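Local coordinates for protein gamma-glutamyltranspeptidase (Streptomyces lincolnensis, PDB 6J3A) that probably acts as a gamma-glutamyltranspeptidase-like enzyme of the Ntn-hydrolase clan, a homologue of LmbA, at residues 532-544 with 552-564. Residues are numbered along the deposited sequence; the frame is centred on the assembly and turned at random.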
ATOM      1  N   ALA A 532       0.575  15.300   1.148  1.00 27.07           N
ATOM      2  CA  ALA A 532       0.487  16.177  -0.020  1.00 27.59           C
ATOM      3  C   ALA A 532      -0.419  15.571  -1.094  1.00 28.50           C
ATOM      4  O   ALA A 532      -1.246  16.266  -1.669  1.00 29.71           O
ATOM      5  CB  ALA A 532       1.868  16.467  -0.585  1.00 27.27           C
ATOM      6  N   ILE A 533      -0.278  14.270  -1.334  1.00 28.40           N
ATOM      7  CA  ILE A 533      -1.140  13.552  -2.274  1.00 27.81           C
ATOM      8  C   ILE A 533      -2.602  13.515  -1.830  1.00 28.58           C
ATOM      9  O   ILE A 533      -3.490  13.808  -2.627  1.00 28.28           O
ATOM     10  CB  ILE A 533      -0.646  12.113  -2.488  1.00 27.29           C
ATOM     11  CG1 ILE A 533       0.686  12.144  -3.256  1.00 26.51           C
ATOM     12  CG2 ILE A 533      -1.692  11.298  -3.240  1.00 27.25           C
ATOM     13  CD1 ILE A 533       1.325  10.798  -3.516  1.00 26.18           C
ATOM     14  N   ASP A 534      -2.835  13.096  -0.582  1.00 29.57           N
ATOM     15  CA  ASP A 534      -4.171  13.117   0.043  1.00 29.12           C
ATOM     16  C   ASP A 534      -4.811  14.492  -0.026  1.00 28.80           C
ATOM     17  O   ASP A 534      -6.018  14.589  -0.216  1.00 29.45           O
ATOM     18  CB  ASP A 534      -4.121  12.702   1.522  1.00 29.90           C
ATOM     19  CG  ASP A 534      -4.076  11.186   1.732  1.00 30.35           C
ATOM     20  OD1 ASP A 534      -3.743  10.418   0.799  1.00 29.67           O
ATOM     21  OD2 ASP A 534      -4.361  10.770   2.876  1.00 30.97           O
ATOM     22  N   ALA A 535      -4.012  15.550   0.119  1.00 28.37           N
ATOM     23  CA  ALA A 535      -4.544  16.913   0.150  1.00 27.03           C
ATOM     24  C   ALA A 535      -5.570  17.154  -0.967  1.00 26.89           C
ATOM     25  O   ALA A 535      -5.371  16.697  -2.106  1.00 26.17           O
ATOM     26  CB  ALA A 535      -3.423  17.933   0.058  1.00 26.14           C
ATOM     27  N   PRO A 536      -6.673  17.858  -0.641  1.00 26.87           N
ATOM     28  CA  PRO A 536      -7.603  18.287  -1.674  1.00 26.90           C
ATOM     29  C   PRO A 536      -6.870  18.972  -2.812  1.00 27.03           C
ATOM     30  O   PRO A 536      -6.059  19.876  -2.572  1.00 27.74           O
ATOM     31  CB  PRO A 536      -8.524  19.272  -0.942  1.00 27.07           C
ATOM     32  CG  PRO A 536      -8.519  18.800   0.465  1.00 27.06           C
ATOM     33  CD  PRO A 536      -7.124  18.280   0.700  1.00 27.00           C
ATOM     34  N   ASN A 537      -7.121  18.500  -4.029  1.00 26.93           N
ATOM     35  CA  ASN A 537      -6.484  19.033  -5.229  1.00 26.90           C
ATOM     36  C   ASN A 537      -7.576  19.632  -6.119  1.00 28.35           C
ATOM     37  O   ASN A 537      -8.772  19.458  -5.854  1.00 27.30           O
ATOM     38  CB  ASN A 537      -5.687  17.921  -5.941  1.00 26.20           C
ATOM     39  CG  ASN A 537      -4.459  18.439  -6.688  1.00 25.51           C
ATOM     40  OD1 ASN A 537      -4.447  19.557  -7.147  1.00 25.91           O
ATOM     41  ND2 ASN A 537      -3.426  17.615  -6.804  1.00 24.34           N
ATOM     42  N   TRP A 538      -7.149  20.376  -7.139  1.00 29.71           N
ATOM     43  CA  TRP A 538      -8.055  21.114  -8.025  1.00 30.07           C
ATOM     44  C   TRP A 538      -7.389  21.328  -9.376  1.00 29.85           C
ATOM     45  O   TRP A 538      -6.189  21.143  -9.508  1.00 29.09           O
ATOM     46  CB  TRP A 538      -8.404  22.485  -7.416  1.00 31.23           C
ATOM     47  CG  TRP A 538      -7.198  23.435  -7.364  1.00 32.60           C
ATOM     48  CD1 TRP A 538      -6.868  24.404  -8.278  1.00 32.97           C
ATOM     49  CD2 TRP A 538      -6.161  23.452  -6.379  1.00 33.42           C
ATOM     50  NE1 TRP A 538      -5.699  25.030  -7.911  1.00 33.17           N
ATOM     51  CE2 TRP A 538      -5.244  24.466  -6.750  1.00 33.78           C
ATOM     52  CE3 TRP A 538      -5.916  22.714  -5.212  1.00 34.43           C
ATOM     53  CZ2 TRP A 538      -4.102  24.757  -5.998  1.00 34.10           C
ATOM     54  CZ3 TRP A 538      -4.777  23.010  -4.454  1.00 33.99           C
ATOM     55  CH2 TRP A 538      -3.885  24.021  -4.856  1.00 34.35           C
ATOM     56  N   HIS A 539      -8.173  21.756 -10.359  1.00 30.65           N
ATOM     57  CA  HIS A 539      -7.655  22.160 -11.679  1.00 30.39           C
ATOM     58  C   HIS A 539      -8.582  23.172 -12.307  1.00 30.61           C
ATOM     59  O   HIS A 539      -9.737  23.275 -11.903  1.00 31.17           O
ATOM     60  CB  HIS A 539      -7.524  20.959 -12.620  1.00 29.55           C
ATOM     61  CG  HIS A 539      -8.835  20.425 -13.125  1.00 29.33           C
ATOM     62  ND1 HIS A 539      -9.280  20.633 -14.413  1.00 29.44           N
ATOM     63  CD2 HIS A 539      -9.785  19.678 -12.519  1.00 29.33           C
ATOM     64  CE1 HIS A 539     -10.446  20.033 -14.573  1.00 29.24           C
ATOM     65  NE2 HIS A 539     -10.777  19.450 -13.438  1.00 28.90           N
ATOM     66  N   ASN A 540      -8.076  23.901 -13.300  1.00 31.40           N
ATOM     67  CA  ASN A 540      -8.926  24.730 -14.168  1.00 32.10           C
ATOM     68  C   ASN A 540      -8.950  24.197 -15.599  1.00 32.24           C
ATOM     69  O   ASN A 540      -8.087  23.401 -15.985  1.00 29.76           O
ATOM     70  CB  ASN A 540      -8.497  26.205 -14.119  1.00 31.92           C
ATOM     71  CG  ASN A 540      -7.294  26.513 -14.996  1.00 31.41           C
ATOM     72  OD1 ASN A 540      -7.421  26.662 -16.210  1.00 31.97           O
ATOM     73  ND2 ASN A 540      -6.131  26.657 -14.377  1.00 30.15           N
ATOM     74  N   ASP A 541      -9.942  24.650 -16.369  1.00 33.91           N
ATOM     75  CA  ASP A 541     -10.076  24.291 -17.795  1.00 36.18           C
ATOM     76  C   ASP A 541     -10.213  25.534 -18.683  1.00 36.44           C
ATOM     77  O   ASP A 541     -10.805  25.470 -19.766  1.00 37.87           O
ATOM     78  CB  ASP A 541     -11.290  23.373 -18.028  1.00 37.69           C
ATOM     79  CG  ASP A 541     -11.083  21.963 -17.515  1.00 38.13           C
ATOM     80  OD1 ASP A 541     -10.049  21.323 -17.828  1.00 40.36           O
ATOM     81  OD2 ASP A 541     -11.997  21.490 -16.817  1.00 38.02           O
ATOM     82  N   SER A 542      -9.639  26.651 -18.243  1.00 35.59           N
ATOM     83  CA  SER A 542      -9.752  27.921 -18.968  1.00 35.04           C
ATOM     84  C   SER A 542      -8.591  28.113 -19.950  1.00 34.54           C
ATOM     85  O   SER A 542      -7.787  29.026 -19.830  1.00 32.90           O
ATOM     86  CB  SER A 542      -9.866  29.090 -17.990  1.00 34.66           C
ATOM     87  OG  SER A 542     -10.232  30.270 -18.671  1.00 34.16           O
ATOM     88  N   PHE A 543      -8.561  27.237 -20.944  1.00 36.47           N
ATOM     89  CA  PHE A 543      -7.553  27.213 -22.013  1.00 37.58           C
ATOM     90  C   PHE A 543      -7.987  26.114 -22.995  1.00 38.85           C
ATOM     91  O   PHE A 543      -8.744  25.224 -22.603  1.00 41.14           O
ATOM     92  CB  PHE A 543      -6.169  26.887 -21.444  1.00 37.37           C
ATOM     93  CG  PHE A 543      -6.151  25.646 -20.604  1.00 38.36           C
ATOM     94  CD1 PHE A 543      -6.120  24.387 -21.205  1.00 39.17           C
ATOM     95  CD2 PHE A 543      -6.205  25.727 -19.219  1.00 37.94           C
ATOM     96  CE1 PHE A 543      -6.141  23.235 -20.442  1.00 39.70           C
ATOM     97  CE2 PHE A 543      -6.210  24.579 -18.448  1.00 38.51           C
ATOM     98  CZ  PHE A 543      -6.180  23.330 -19.059  1.00 39.77           C
ATOM     99  N   PRO A 544      -7.520  26.151 -24.259  1.00 39.27           N
ATOM    100  CA  PRO A 544      -7.893  25.075 -25.195  1.00 38.74           C
ATOM    101  C   PRO A 544      -7.271  23.725 -24.833  1.00 39.11           C
ATOM    102  O   PRO A 544      -6.041  23.621 -24.706  1.00 39.76           O
ATOM    103  CB  PRO A 544      -7.346  25.564 -26.541  1.00 38.60           C
ATOM    104  CG  PRO A 544      -6.316  26.571 -26.198  1.00 38.95           C
ATOM    105  CD  PRO A 544      -6.770  27.222 -24.931  1.00 39.55           C
ATOM    106  N   MET A 552     -12.411  24.915 -24.937  1.00 41.73           N
ATOM    107  CA  MET A 552     -12.040  25.500 -23.640  1.00 42.95           C
ATOM    108  C   MET A 552     -13.279  25.906 -22.845  1.00 42.80           C
ATOM    109  O   MET A 552     -14.342  26.136 -23.422  1.00 42.07           O
ATOM    110  CB  MET A 552     -11.093  26.689 -23.837  1.00 44.31           C
ATOM    111  CG  MET A 552     -11.677  28.091 -23.819  1.00 45.27           C
ATOM    112  SD  MET A 552     -10.370  29.318 -24.065  1.00 45.53           S
ATOM    113  CE  MET A 552     -10.568  30.314 -22.590  1.00 46.33           C
ATOM    114  N   ARG A 553     -13.136  25.977 -21.525  1.00 43.37           N
ATOM    115  CA  ARG A 553     -14.240  26.370 -20.645  1.00 46.19           C
ATOM    116  C   ARG A 553     -13.826  27.616 -19.867  1.00 45.41           C
ATOM    117  O   ARG A 553     -13.117  27.508 -18.867  1.00 43.45           O
ATOM    118  CB  ARG A 553     -14.608  25.222 -19.709  1.00 49.81           C
ATOM    119  CG  ARG A 553     -15.088  23.970 -20.438  1.00 53.40           C
ATOM    120  CD  ARG A 553     -14.848  22.686 -19.644  1.00 58.86           C
ATOM    121  NE  ARG A 553     -16.007  22.259 -18.831  1.00 64.65           N
ATOM    122  CZ  ARG A 553     -15.969  21.784 -17.571  1.00 67.53           C
ATOM    123  NH1 ARG A 553     -14.826  21.681 -16.884  1.00 69.32           N
ATOM    124  NH2 ARG A 553     -17.104  21.422 -16.967  1.00 66.53           N
ATOM    125  N   PRO A 554     -14.241  28.809 -20.344  1.00 46.39           N
ATOM    126  CA  PRO A 554     -13.783  30.056 -19.734  1.00 45.38           C
ATOM    127  C   PRO A 554     -14.123  30.181 -18.255  1.00 42.81           C
ATOM    128  O   PRO A 554     -15.257  29.916 -17.859  1.00 42.16           O
ATOM    129  CB  PRO A 554     -14.518  31.136 -20.539  1.00 46.24           C
ATOM    130  CG  PRO A 554     -14.777  30.513 -21.859  1.00 47.04           C
ATOM    131  CD  PRO A 554     -15.036  29.067 -21.564  1.00 47.68           C
ATOM    132  N   GLY A 555     -13.124  30.570 -17.464  1.00 41.22           N
ATOM    133  CA  GLY A 555     -13.262  30.759 -16.018  1.00 40.39           C
ATOM    134  C   GLY A 555     -13.617  29.535 -15.181  1.00 39.26           C
ATOM    135  O   GLY A 555     -14.017  29.679 -14.024  1.00 40.27           O
ATOM    136  N   SER A 556     -13.448  28.337 -15.745  1.00 37.70           N
ATOM    137  CA  SER A 556     -13.925  27.103 -15.120  1.00 35.91           C
ATOM    138  C   SER A 556     -12.861  26.456 -14.260  1.00 35.82           C
ATOM    139  O   SER A 556     -11.774  26.137 -14.742  1.00 35.39           O
ATOM    140  CB  SER A 556     -14.377  26.097 -16.170  1.00 35.09           C
ATOM    141  OG  SER A 556     -14.979  24.974 -15.551  1.00 34.09           O
ATOM    142  N   VAL A 557     -13.199  26.230 -12.994  1.00 37.50           N
ATOM    143  CA  VAL A 557     -12.293  25.579 -12.049  1.00 37.42           C
ATOM    144  C   VAL A 557     -13.003  24.469 -11.263  1.00 36.40           C
ATOM    145  O   VAL A 557     -14.154  24.614 -10.847  1.00 36.23           O
ATOM    146  CB  VAL A 557     -11.631  26.618 -11.118  1.00 37.20           C
ATOM    147  CG1 VAL A 557     -12.622  27.177 -10.108  1.00 37.80           C
ATOM    148  CG2 VAL A 557     -10.423  26.018 -10.424  1.00 37.65           C
ATOM    149  N   THR A 558     -12.301  23.357 -11.071  1.00 35.54           N
ATOM    150  CA  THR A 558     -12.888  22.173 -10.446  1.00 35.35           C
ATOM    151  C   THR A 558     -12.134  21.792  -9.166  1.00 34.63           C
ATOM    152  O   THR A 558     -10.976  21.389  -9.226  1.00 33.41           O
ATOM    153  CB  THR A 558     -12.914  20.994 -11.434  1.00 34.93           C
ATOM    154  OG1 THR A 558     -13.586  21.398 -12.633  1.00 35.31           O
ATOM    155  CG2 THR A 558     -13.635  19.770 -10.843  1.00 35.14           C
ATOM    156  N   VAL A 559     -12.812  21.913  -8.024  1.00 34.39           N
ATOM    157  CA  VAL A 559     -12.262  21.487  -6.720  1.00 36.25           C
ATOM    158  C   VAL A 559     -12.914  20.193  -6.229  1.00 36.12           C
ATOM    159  O   VAL A 559     -14.064  19.901  -6.576  1.00 40.03           O
ATOM    160  CB  VAL A 559     -12.411  22.569  -5.618  1.00 37.31           C
ATOM    161  CG1 VAL A 559     -11.673  23.840  -6.016  1.00 38.43           C
ATOM    162  CG2 VAL A 559     -13.874  22.874  -5.295  1.00 37.66           C
ATOM    163  N   GLU A 560     -12.181  19.435  -5.412  1.00 33.70           N
ATOM    164  CA  GLU A 560     -12.731  18.253  -4.749  1.00 31.04           C
ATOM    165  C   GLU A 560     -13.705  18.693  -3.665  1.00 31.43           C
ATOM    166  O   GLU A 560     -13.553  19.759  -3.072  1.00 30.54           O
ATOM    167  CB  GLU A 560     -11.631  17.384  -4.142  1.00 28.85           C
ATOM    168  CG  GLU A 560     -10.768  16.686  -5.173  1.00 28.19           C
ATOM    169  CD  GLU A 560      -9.745  15.743  -4.568  1.00 28.30           C
ATOM    170  OE1 GLU A 560      -9.735  14.558  -4.950  1.00 28.43           O
ATOM    171  OE2 GLU A 560      -8.933  16.165  -3.720  1.00 28.37           O
ATOM    172  N   ALA A 561     -14.697  17.849  -3.401  1.00 32.43           N
ATOM    173  CA  ALA A 561     -15.722  18.140  -2.398  1.00 33.12           C
ATOM    174  C   ALA A 561     -15.170  18.298  -0.987  1.00 33.16           C
ATOM    175  O   ALA A 561     -15.832  18.908  -0.156  1.00 33.79           O
ATOM    176  CB  ALA A 561     -16.809  17.068  -2.407  1.00 32.83           C
ATOM    177  N   ARG A 562     -13.976  17.761  -0.722  1.00 33.69           N
ATOM    178  CA  ARG A 562     -13.373  17.800   0.631  1.00 34.88           C
ATOM    179  C   ARG A 562     -12.464  19.002   0.845  1.00 35.64           C
ATOM    180  O   ARG A 562     -11.932  19.163   1.938  1.00 35.96           O
ATOM    181  CB  ARG A 562     -12.671  16.483   1.042  1.00 35.63           C
ATOM    182  CG  ARG A 562     -12.212  15.588  -0.092  1.00 37.53           C
ATOM    183  CD  ARG A 562     -11.745  14.226   0.382  1.00 36.79           C
ATOM    184  NE  ARG A 562     -10.415  14.301   0.948  1.00 37.57           N
ATOM    185  CZ  ARG A 562      -9.282  14.439   0.261  1.00 37.12           C
ATOM    186  NH1 ARG A 562      -9.255  14.520  -1.069  1.00 35.88           N
ATOM    187  NH2 ARG A 562      -8.148  14.500   0.940  1.00 37.61           N
ATOM    188  N   MET A 563     -12.296  19.845  -0.177  1.00 36.89           N
ATOM    189  CA  MET A 563     -11.778  21.197   0.031  1.00 39.10           C
ATOM    190  C   MET A 563     -12.797  21.980   0.869  1.00 40.00           C
ATOM    191  O   MET A 563     -14.003  21.757   0.742  1.00 39.90           O
ATOM    192  CB  MET A 563     -11.535  21.893  -1.311  1.00 40.70           C
ATOM    193  CG  MET A 563     -10.931  23.292  -1.206  1.00 42.36           C
ATOM    194  SD  MET A 563     -10.132  23.856  -2.730  1.00 43.95           S
ATOM    195  CE  MET A 563      -8.616  22.905  -2.686  1.00 42.42           C
ATOM    196  N   ASP A 564     -12.307  22.872   1.731  1.00 40.83           N
ATOM    197  CA  ASP A 564     -13.156  23.694   2.605  1.00 41.94           C
ATOM    198  C   ASP A 564     -14.232  24.404   1.771  1.00 43.58           C
ATOM    199  O   ASP A 564     -13.892  25.022   0.762  1.00 42.60           O
ATOM    200  CB  ASP A 564     -12.296  24.721   3.348  1.00 41.09           C
TER
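The guanidinium of Arg-562 offers one face to Pro-536, whose CG lies offset toward its rim, while its edge meets the carbonyl O of Asp-534 and Glu-560 OE1. Glu-560 OE2 forms a salt bridge with Arg-562 NH1 (3.1 Å) and accepts a hydrogen bond from Asn-537 N, which comes from above the carboxylate plane; its OE1 pairs with Arg-608. The guanidinium of Arg-553 has Ser-556 OG over one face and, near its plane, Asp-541 OD2, met on the anti side in a bent salt bridge from NH1 (2.8 Å, N-H...O 131°), with carboxylate and guanidinium planes 56° apart. An alanine here would be likely to leave the Asp-541 carboxylate without this charge partner. Between these ends runs an antiparallel pair of strands, 538-540 and 556-560, the latter also flanked by strand 577-581. His-539 and Thr-558 form its hydrogen-bonded pair, with Thr-558 N 2.7 Å from His-539 O in a nearly straight bond. With CG between the backbone N and the carbonyl carbon (chi1 73°), the imidazole of His-539 lies alongside Thr-558, His-539 NE2 3.3 Å from Thr-558 CB. On the other side of the strands, Trp-538 CE3 touches Met-563 CE at 3.7 Å, and His-512 of helix 506-519 stacks on the indole. Farther along, Ser-542 OG accepts from Gly-555 N at 3.1 Å.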